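Local atomic coordinates of ankyrin repeat domain-containing protein EMB506, chloroplastic (Arabidopsis thaliana, PDB entry 6JD6), a protein that takes part in the initial differentiation of proplastids during embryo development and is needed for correct cotyledon and leaf margin development. Residues 138-152 with 164-176. Sequence-based numbering, arbitrary orientation.
Sequences IDDVDKDNQTALHKA and LLRKGANPHLQDR. With SO4 (sulfate ion), chain I; SO4 (sulfate ion), chain K.
His150 ties the two hairpin loops together through NE2, which donates to Leu173 O at 2.9 Å; from its own side the ring is held by Thr147 N, which donates to ND1 close to the ring plane. Bonded at both nitrogens, the imidazole is held against rotation, and Asp175 CB sits over one face, toward the rim. With an alanine here, Leu173 O and Thr147 N would probably lose their imidazole partner and a gap would open beside Asp175 CB. Gln146 and Asp175 run side by side; the Gln146 chain, extended beyond CG, lets NE2 donate to Asp175 OD2 at 3.0 Å, on the anti side. Backbone Arg176 N reaches Asp144 O, also at 3.0 Å, and a salt bridge whose hydrogen bond is weak joins Arg176 NH1 to Asp144 OD1, at the guanidinium edge. At the other end, Asp139 OD1 takes Asn170 N on its syn side at 3.0 Å, and a water links that oxygen to Thr147 OG1 and Asn170 O. Toward the helices lies an apolar layer: with CG anti to its backbone N (chi1 180°), Leu149 sends CD2 to Leu165 CD2 (3.9 Å) and against Pro171, while Leu164 CD1 rests on the Leu149 backbone and CD2 meets Ile138 CD1. Thr147 OG1 accepts weakly from His150 N, and ND1 returns the bond to Thr147 N: the capping box of the ankyrin TPLH-type motif, here TALH. Tyr184 and backbone Asp177 and Ala179 hold the Asp175 carboxylate. The contact joins successive ankyrin loops beside helices 148-154 and 158-166, with helices 181-187 and 191-199 packed against Leu149, His150, Leu165 and Pro171.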
ATOM      1  N   ILE A 138       0.231  -4.245  18.434  1.00 45.45           N
ATOM      2  CA  ILE A 138       1.008  -3.899  17.247  1.00 43.15           C
ATOM      3  C   ILE A 138       0.625  -4.800  16.066  1.00 42.74           C
ATOM      4  O   ILE A 138       0.688  -4.386  14.910  1.00 41.90           O
ATOM      5  CB  ILE A 138       2.532  -3.958  17.531  1.00 43.61           C
ATOM      6  CG1 ILE A 138       3.335  -3.384  16.361  1.00 41.98           C
ATOM      7  CG2 ILE A 138       2.976  -5.384  17.870  1.00 42.19           C
ATOM      8  CD1 ILE A 138       4.808  -3.178  16.681  1.00 41.87           C
ATOM      9  N   ASP A 139       0.194  -6.022  16.371  1.00 42.45           N
ATOM     10  CA  ASP A 139      -0.236  -6.968  15.346  1.00 43.31           C
ATOM     11  C   ASP A 139      -1.755  -7.006  15.185  1.00 42.80           C
ATOM     12  O   ASP A 139      -2.311  -8.011  14.740  1.00 42.69           O
ATOM     13  CB  ASP A 139       0.277  -8.374  15.662  1.00 44.96           C
ATOM     14  CG  ASP A 139       1.787  -8.462  15.633  1.00 48.40           C
ATOM     15  OD1 ASP A 139       2.404  -7.837  14.742  1.00 48.26           O
ATOM     16  OD2 ASP A 139       2.356  -9.155  16.502  1.00 50.82           O
ATOM     17  N   ASP A 140      -2.420  -5.918  15.558  1.00 44.13           N
ATOM     18  CA  ASP A 140      -3.852  -5.773  15.312  1.00 46.28           C
ATOM     19  C   ASP A 140      -4.155  -5.955  13.823  1.00 43.95           C
ATOM     20  O   ASP A 140      -3.496  -5.355  12.975  1.00 42.83           O
ATOM     21  CB  ASP A 140      -4.327  -4.397  15.783  1.00 46.48           C
ATOM     22  CG  ASP A 140      -5.800  -4.172  15.527  1.00 48.86           C
ATOM     23  OD1 ASP A 140      -6.129  -3.388  14.611  1.00 48.81           O
ATOM     24  OD2 ASP A 140      -6.626  -4.786  16.238  1.00 49.78           O
ATOM     25  N   VAL A 141      -5.140  -6.793  13.507  1.00 44.69           N
ATOM     26  CA  VAL A 141      -5.460  -7.101  12.111  1.00 46.15           C
ATOM     27  C   VAL A 141      -6.745  -6.430  11.627  1.00 49.84           C
ATOM     28  O   VAL A 141      -7.640  -6.136  12.418  1.00 50.24           O
ATOM     29  CB  VAL A 141      -5.578  -8.622  11.871  1.00 45.58           C
ATOM     30  CG1 VAL A 141      -4.231  -9.300  12.070  1.00 45.58           C
ATOM     31  CG2 VAL A 141      -6.628  -9.228  12.787  1.00 48.70           C
ATOM     32  N   ASP A 142      -6.835  -6.192  10.321  1.00 51.21           N
ATOM     33  CA  ASP A 142      -8.050  -5.624   9.744  1.00 49.03           C
ATOM     34  C   ASP A 142      -8.965  -6.697   9.153  1.00 48.59           C
ATOM     35  O   ASP A 142      -8.858  -7.877   9.491  1.00 49.38           O
ATOM     36  CB  ASP A 142      -7.734  -4.522   8.716  1.00 47.07           C
ATOM     37  CG  ASP A 142      -6.972  -5.032   7.494  1.00 49.54           C
ATOM     38  OD1 ASP A 142      -6.926  -6.259   7.253  1.00 51.49           O
ATOM     39  OD2 ASP A 142      -6.422  -4.186   6.755  1.00 48.06           O
ATOM     40  N   LYS A 143      -9.857  -6.275   8.263  1.00 48.77           N
ATOM     41  CA  LYS A 143     -10.839  -7.169   7.653  1.00 47.58           C
ATOM     42  C   LYS A 143     -10.188  -8.209   6.739  1.00 44.77           C
ATOM     43  O   LYS A 143     -10.792  -9.237   6.434  1.00 44.45           O
ATOM     44  CB  LYS A 143     -11.845  -6.353   6.850  1.00 47.60           C
ATOM     45  CG  LYS A 143     -11.193  -5.532   5.748  1.00 47.33           C
ATOM     46  CD  LYS A 143     -12.194  -4.622   5.063  1.00 50.94           C
ATOM     47  CE  LYS A 143     -11.667  -4.146   3.723  1.00 50.27           C
ATOM     48  NZ  LYS A 143     -10.375  -3.437   3.867  1.00 53.88           N
ATOM     49  N   ASP A 144      -8.966  -7.925   6.296  1.00 42.74           N
ATOM     50  CA  ASP A 144      -8.217  -8.831   5.429  1.00 44.19           C
ATOM     51  C   ASP A 144      -7.067  -9.489   6.182  1.00 43.69           C
ATOM     52  O   ASP A 144      -6.100  -9.954   5.572  1.00 42.82           O
ATOM     53  CB  ASP A 144      -7.677  -8.076   4.213  1.00 43.31           C
ATOM     54  CG  ASP A 144      -8.780  -7.611   3.281  1.00 46.08           C
ATOM     55  OD1 ASP A 144      -9.800  -8.326   3.166  1.00 46.33           O
ATOM     56  OD2 ASP A 144      -8.629  -6.533   2.667  1.00 47.56           O
ATOM     57  N   ASN A 145      -7.182  -9.511   7.509  1.00 42.91           N
ATOM     58  CA  ASN A 145      -6.163 -10.075   8.391  1.00 42.49           C
ATOM     59  C   ASN A 145      -4.766  -9.489   8.174  1.00 40.17           C
ATOM     60  O   ASN A 145      -3.759 -10.168   8.377  1.00 39.86           O
ATOM     61  CB  ASN A 145      -6.132 -11.601   8.279  1.00 45.06           C
ATOM     62  CG  ASN A 145      -7.495 -12.226   8.501  1.00 52.47           C
ATOM     63  OD1 ASN A 145      -7.890 -13.150   7.793  1.00 56.72           O
ATOM     64  ND2 ASN A 145      -8.225 -11.719   9.485  1.00 55.69           N
ATOM     65  N   GLN A 146      -4.713  -8.229   7.755  1.00 37.37           N
ATOM     66  CA  GLN A 146      -3.442  -7.537   7.576  1.00 37.82           C
ATOM     67  C   GLN A 146      -3.116  -6.672   8.785  1.00 41.42           C
ATOM     68  O   GLN A 146      -3.999  -6.039   9.366  1.00 42.37           O
ATOM     69  CB  GLN A 146      -3.466  -6.663   6.320  1.00 36.68           C
ATOM     70  CG  GLN A 146      -3.534  -7.441   5.012  1.00 40.46           C
ATOM     71  CD  GLN A 146      -3.385  -6.543   3.795  1.00 43.52           C
ATOM     72  OE1 GLN A 146      -3.702  -5.354   3.844  1.00 45.66           O
ATOM     73  NE2 GLN A 146      -2.893  -7.108   2.700  1.00 42.71           N
ATOM     74  N   THR A 147      -1.841  -6.643   9.155  1.00 39.20           N
ATOM     75  CA  THR A 147      -1.385  -5.780  10.233  1.00 38.12           C
ATOM     76  C   THR A 147      -0.782  -4.518   9.636  1.00 37.28           C
ATOM     77  O   THR A 147      -0.685  -4.383   8.415  1.00 34.46           O
ATOM     78  CB  THR A 147      -0.310  -6.469  11.091  1.00 37.29           C
ATOM     79  OG1 THR A 147       0.884  -6.629  10.316  1.00 36.70           O
ATOM     80  CG2 THR A 147      -0.793  -7.834  11.564  1.00 36.19           C
ATOM     81  N   ALA A 148      -0.376  -3.600  10.503  1.00 36.15           N
ATOM     82  CA  ALA A 148       0.301  -2.387  10.071  1.00 35.31           C
ATOM     83  C   ALA A 148       1.586  -2.710   9.309  1.00 37.69           C
ATOM     84  O   ALA A 148       1.969  -1.978   8.396  1.00 38.14           O
ATOM     85  CB  ALA A 148       0.602  -1.500  11.264  1.00 31.64           C
ATOM     86  N   LEU A 149       2.252  -3.797   9.693  1.00 37.35           N
ATOM     87  CA  LEU A 149       3.472  -4.221   9.006  1.00 36.34           C
ATOM     88  C   LEU A 149       3.190  -4.583   7.545  1.00 33.27           C
ATOM     89  O   LEU A 149       3.899  -4.131   6.648  1.00 34.90           O
ATOM     90  CB  LEU A 149       4.135  -5.399   9.730  1.00 35.91           C
ATOM     91  CG  LEU A 149       5.424  -5.935   9.103  1.00 35.77           C
ATOM     92  CD1 LEU A 149       6.503  -4.855   9.079  1.00 34.90           C
ATOM     93  CD2 LEU A 149       5.926  -7.180   9.838  1.00 34.34           C
ATOM     94  N   HIS A 150       2.167  -5.403   7.317  1.00 32.17           N
ATOM     95  CA  HIS A 150       1.745  -5.751   5.959  1.00 34.65           C
ATOM     96  C   HIS A 150       1.544  -4.490   5.125  1.00 38.31           C
ATOM     97  O   HIS A 150       2.068  -4.374   4.019  1.00 35.88           O
ATOM     98  CB  HIS A 150       0.423  -6.519   5.973  1.00 33.60           C
ATOM     99  CG  HIS A 150       0.542  -7.956   6.380  1.00 36.97           C
ATOM    100  ND1 HIS A 150       0.018  -8.439   7.558  1.00 37.15           N
ATOM    101  CD2 HIS A 150       1.088  -9.022   5.746  1.00 38.24           C
ATOM    102  CE1 HIS A 150       0.249  -9.738   7.642  1.00 41.27           C
ATOM    103  NE2 HIS A 150       0.896 -10.117   6.554  1.00 39.53           N
ATOM    104  N   LYS A 151       0.780  -3.547   5.670  1.00 39.05           N
ATOM    105  CA  LYS A 151       0.438  -2.326   4.947  1.00 38.39           C
ATOM    106  C   LYS A 151       1.640  -1.437   4.695  1.00 35.13           C
ATOM    107  O   LYS A 151       1.782  -0.866   3.610  1.00 35.78           O
ATOM    108  CB  LYS A 151      -0.638  -1.537   5.688  1.00 40.09           C
ATOM    109  CG  LYS A 151      -1.997  -1.712   5.088  1.00 45.11           C
ATOM    110  CD  LYS A 151      -2.013  -1.277   3.636  1.00 46.18           C
ATOM    111  CE  LYS A 151      -3.223  -1.857   2.940  1.00 46.02           C
ATOM    112  NZ  LYS A 151      -4.457  -1.517   3.690  1.00 47.42           N
ATOM    113  N   ALA A 152       2.496  -1.317   5.702  1.00 31.65           N
ATOM    114  CA  ALA A 152       3.706  -0.515   5.584  1.00 33.56           C
ATOM    115  C   ALA A 152       4.603  -1.047   4.471  1.00 38.54           C
ATOM    116  O   ALA A 152       5.297  -0.285   3.794  1.00 40.59           O
ATOM    117  CB  ALA A 152       4.459  -0.500   6.907  1.00 32.02           C
ATOM    118  N   LEU A 164       8.764  -0.877  13.063  1.00 39.54           N
ATOM    119  CA  LEU A 164       7.800  -1.880  13.513  1.00 40.61           C
ATOM    120  C   LEU A 164       8.474  -3.193  13.896  1.00 42.09           C
ATOM    121  O   LEU A 164       8.146  -3.789  14.920  1.00 43.13           O
ATOM    122  CB  LEU A 164       6.751  -2.137  12.428  1.00 38.34           C
ATOM    123  CG  LEU A 164       5.698  -1.048  12.216  1.00 38.28           C
ATOM    124  CD1 LEU A 164       4.858  -1.344  10.981  1.00 34.43           C
ATOM    125  CD2 LEU A 164       4.818  -0.929  13.447  1.00 36.30           C
ATOM    126  N   LEU A 165       9.417  -3.638  13.070  1.00 41.90           N
ATOM    127  CA  LEU A 165      10.151  -4.873  13.338  1.00 41.89           C
ATOM    128  C   LEU A 165      10.969  -4.769  14.615  1.00 45.83           C
ATOM    129  O   LEU A 165      11.028  -5.715  15.400  1.00 49.01           O
ATOM    130  CB  LEU A 165      11.051  -5.241  12.156  1.00 40.19           C
ATOM    131  CG  LEU A 165      10.311  -5.703  10.898  1.00 41.64           C
ATOM    132  CD1 LEU A 165      11.262  -5.867   9.723  1.00 41.32           C
ATOM    133  CD2 LEU A 165       9.573  -7.002  11.168  1.00 41.49           C
ATOM    134  N   ARG A 166      11.601  -3.618  14.828  1.00 46.95           N
ATOM    135  CA  ARG A 166      12.380  -3.409  16.045  1.00 51.24           C
ATOM    136  C   ARG A 166      11.469  -3.395  17.267  1.00 50.83           C
ATOM    137  O   ARG A 166      11.874  -3.802  18.353  1.00 50.95           O
ATOM    138  CB  ARG A 166      13.202  -2.120  15.971  1.00 53.87           C
ATOM    139  CG  ARG A 166      14.436  -2.224  15.086  1.00 55.59           C
ATOM    140  CD  ARG A 166      15.346  -1.010  15.246  1.00 56.94           C
ATOM    141  NE  ARG A 166      14.665   0.236  14.902  0.69 55.85           N
ATOM    142  CZ  ARG A 166      14.574   0.722  13.668  0.65 53.82           C
ATOM    143  NH1 ARG A 166      15.121   0.067  12.654  0.73 54.38           N
ATOM    144  NH2 ARG A 166      13.936   1.862  13.446  0.81 51.46           N
ATOM    145  N   LYS A 167      10.233  -2.940  17.080  1.00 50.27           N
ATOM    146  CA  LYS A 167       9.255  -2.919  18.166  1.00 53.98           C
ATOM    147  C   LYS A 167       8.563  -4.267  18.408  1.00 54.35           C
ATOM    148  O   LYS A 167       7.744  -4.392  19.319  1.00 56.29           O
ATOM    149  CB  LYS A 167       8.215  -1.818  17.948  1.00 54.53           C
ATOM    150  CG  LYS A 167       8.535  -0.549  18.710  1.00 62.21           C
ATOM    151  CD  LYS A 167       7.301   0.305  18.930  1.00 67.02           C
ATOM    152  CE  LYS A 167       7.525   1.263  20.090  1.00 71.89           C
ATOM    153  NZ  LYS A 167       8.838   1.959  19.970  1.00 74.74           N
ATOM    154  N   GLY A 168       8.891  -5.267  17.596  1.00 50.27           N
ATOM    155  CA  GLY A 168       8.390  -6.610  17.820  1.00 47.72           C
ATOM    156  C   GLY A 168       7.182  -7.008  16.990  1.00 46.45           C
ATOM    157  O   GLY A 168       6.514  -7.994  17.303  1.00 48.75           O
ATOM    158  N   ALA A 169       6.892  -6.251  15.935  1.00 40.53           N
ATOM    159  CA  ALA A 169       5.839  -6.641  15.006  1.00 39.49           C
ATOM    160  C   ALA A 169       6.163  -8.020  14.440  1.00 41.96           C
ATOM    161  O   ALA A 169       7.310  -8.301  14.093  1.00 41.93           O
ATOM    162  CB  ALA A 169       5.700  -5.622  13.887  1.00 35.98           C
ATOM    163  N   ASN A 170       5.155  -8.882  14.377  1.00 42.12           N
ATOM    164  CA  ASN A 170       5.342 -10.252  13.916  1.00 41.66           C
ATOM    165  C   ASN A 170       5.514 -10.273  12.397  1.00 40.74           C
ATOM    166  O   ASN A 170       4.599  -9.906  11.661  1.00 40.62           O
ATOM    167  CB  ASN A 170       4.150 -11.111  14.347  1.00 40.94           C
ATOM    168  CG  ASN A 170       4.371 -12.595  14.117  1.00 44.23           C
ATOM    169  OD1 ASN A 170       5.071 -13.005  13.191  1.00 43.80           O
ATOM    170  ND2 ASN A 170       3.762 -13.414  14.967  1.00 47.99           N
ATOM    171  N   PRO A 171       6.699 -10.699  11.926  1.00 38.44           N
ATOM    172  CA  PRO A 171       7.010 -10.707  10.494  1.00 36.49           C
ATOM    173  C   PRO A 171       6.568 -11.993   9.798  1.00 37.88           C
ATOM    174  O   PRO A 171       6.794 -12.139   8.597  1.00 37.78           O
ATOM    175  CB  PRO A 171       8.536 -10.624  10.484  1.00 36.90           C
ATOM    176  CG  PRO A 171       8.938 -11.390  11.710  1.00 37.90           C
ATOM    177  CD  PRO A 171       7.854 -11.120  12.742  1.00 39.10           C
ATOM    178  N   HIS A 172       5.947 -12.906  10.538  1.00 39.96           N
ATOM    179  CA  HIS A 172       5.616 -14.221  10.000  1.00 39.72           C
ATOM    180  C   HIS A 172       4.150 -14.363   9.591  1.00 40.48           C
ATOM    181  O   HIS A 172       3.788 -15.300   8.878  1.00 42.12           O
ATOM    182  CB  HIS A 172       5.957 -15.309  11.020  1.00 41.83           C
ATOM    183  CG  HIS A 172       7.341 -15.205  11.578  1.00 44.00           C
ATOM    184  ND1 HIS A 172       8.466 -15.494  10.835  1.00 42.98           N
ATOM    185  CD2 HIS A 172       7.782 -14.852  12.809  1.00 44.80           C
ATOM    186  CE1 HIS A 172       9.541 -15.322  11.585  1.00 45.27           C
ATOM    187  NE2 HIS A 172       9.153 -14.931  12.787  1.00 45.71           N
ATOM    188  N   LEU A 173       3.315 -13.435  10.045  1.00 38.39           N
ATOM    189  CA  LEU A 173       1.867 -13.536   9.878  1.00 38.68           C
ATOM    190  C   LEU A 173       1.399 -13.523   8.426  1.00 37.01           C
ATOM    191  O   LEU A 173       1.767 -12.643   7.648  1.00 36.16           O
ATOM    192  CB  LEU A 173       1.163 -12.416  10.653  1.00 38.47           C
ATOM    193  CG  LEU A 173       1.288 -12.506  12.174  1.00 41.83           C
ATOM    194  CD1 LEU A 173       0.665 -11.287  12.849  1.00 42.10           C
ATOM    195  CD2 LEU A 173       0.651 -13.789  12.675  1.00 41.17           C
ATOM    196  N   GLN A 174       0.571 -14.498   8.070  1.00 36.86           N
ATOM    197  CA  GLN A 174      -0.052 -14.520   6.754  1.00 36.31           C
ATOM    198  C   GLN A 174      -1.418 -13.857   6.820  1.00 37.44           C
ATOM    199  O   GLN A 174      -2.180 -14.086   7.763  1.00 39.58           O
ATOM    200  CB  GLN A 174      -0.199 -15.960   6.258  1.00 35.15           C
ATOM    201  CG  GLN A 174       1.092 -16.574   5.750  1.00 33.68           C
ATOM    202  CD  GLN A 174       0.958 -18.057   5.516  1.00 36.04           C
ATOM    203  OE1 GLN A 174       1.051 -18.845   6.452  1.00 41.35           O
ATOM    204  NE2 GLN A 174       0.721 -18.450   4.268  1.00 34.03           N
ATOM    205  N   ASP A 175      -1.735 -13.032   5.828  1.00 34.67           N
ATOM    206  CA  ASP A 175      -3.042 -12.390   5.809  1.00 34.94           C
ATOM    207  C   ASP A 175      -4.120 -13.305   5.229  1.00 37.70           C
ATOM    208  O   ASP A 175      -3.907 -14.512   5.066  1.00 39.49           O
ATOM    209  CB  ASP A 175      -3.006 -11.012   5.115  1.00 32.93           C
ATOM    210  CG  ASP A 175      -2.736 -11.087   3.611  1.00 33.50           C
ATOM    211  OD1 ASP A 175      -2.834 -12.174   2.999  1.00 35.59           O
ATOM    212  OD2 ASP A 175      -2.436 -10.021   3.030  1.00 31.04           O
ATOM    213  N   ARG A 176      -5.269 -12.716   4.919  1.00 35.35           N
ATOM    214  CA  ARG A 176      -6.441 -13.448   4.445  1.00 34.02           C
ATOM    215  C   ARG A 176      -6.149 -14.238   3.174  1.00 33.16           C
ATOM    216  O   ARG A 176      -6.714 -15.306   2.948  1.00 34.23           O
ATOM    217  CB  ARG A 176      -7.580 -12.456   4.190  1.00 35.04           C
ATOM    218  CG  ARG A 176      -8.836 -13.073   3.623  1.00 40.77           C
ATOM    219  CD  ARG A 176      -9.819 -12.001   3.179  1.00 39.35           C
ATOM    220  NE  ARG A 176     -11.035 -12.602   2.643  1.00 41.77           N
ATOM    221  CZ  ARG A 176     -12.112 -11.915   2.286  1.00 42.12           C
ATOM    222  NH1 ARG A 176     -12.127 -10.594   2.412  1.00 41.02           N
ATOM    223  NH2 ARG A 176     -13.170 -12.553   1.804  1.00 42.65           N
TER
HETATM  224  S   SO4 I 307      13.349   3.510  16.824  1.00131.15           S
HETATM  225  O1  SO4 I 307      14.772   3.764  17.031  1.00133.46           O
HETATM  226  O2  SO4 I 307      13.096   2.073  16.890  1.00130.41           O
HETATM  227  O3  SO4 I 307      12.583   4.189  17.865  1.00131.80           O
HETATM  228  O4  SO4 I 307      12.948   4.015  15.514  1.00128.76           O
HETATM  229  S   SO4 K 302      -3.866  -6.252  -1.303  1.00133.44           S
HETATM  230  O1  SO4 K 302      -2.738  -6.758  -2.083  1.00132.42           O
HETATM  231  O2  SO4 K 302      -3.837  -6.833   0.037  1.00134.25           O
HETATM  232  O3  SO4 K 302      -3.772  -4.799  -1.191  1.00132.69           O
HETATM  233  O4  SO4 K 302      -5.117  -6.617  -1.965  1.00133.87           O
HETATM  234  O   HOH W   1       2.763  -7.931  11.940  1.00 35.45           O
HETATM  235  O   HOH W   2       4.228  -9.192  18.004  1.00 59.43           O
HETATM  236  O   HOH W   3       1.479 -11.988  16.789  1.00 61.37           O
HETATM  237  O   HOH W   4      -2.442 -11.963   9.841  1.00 43.12           O
HETATM  238  O   HOH W   5      -4.997 -14.946   7.798  1.00 51.45           O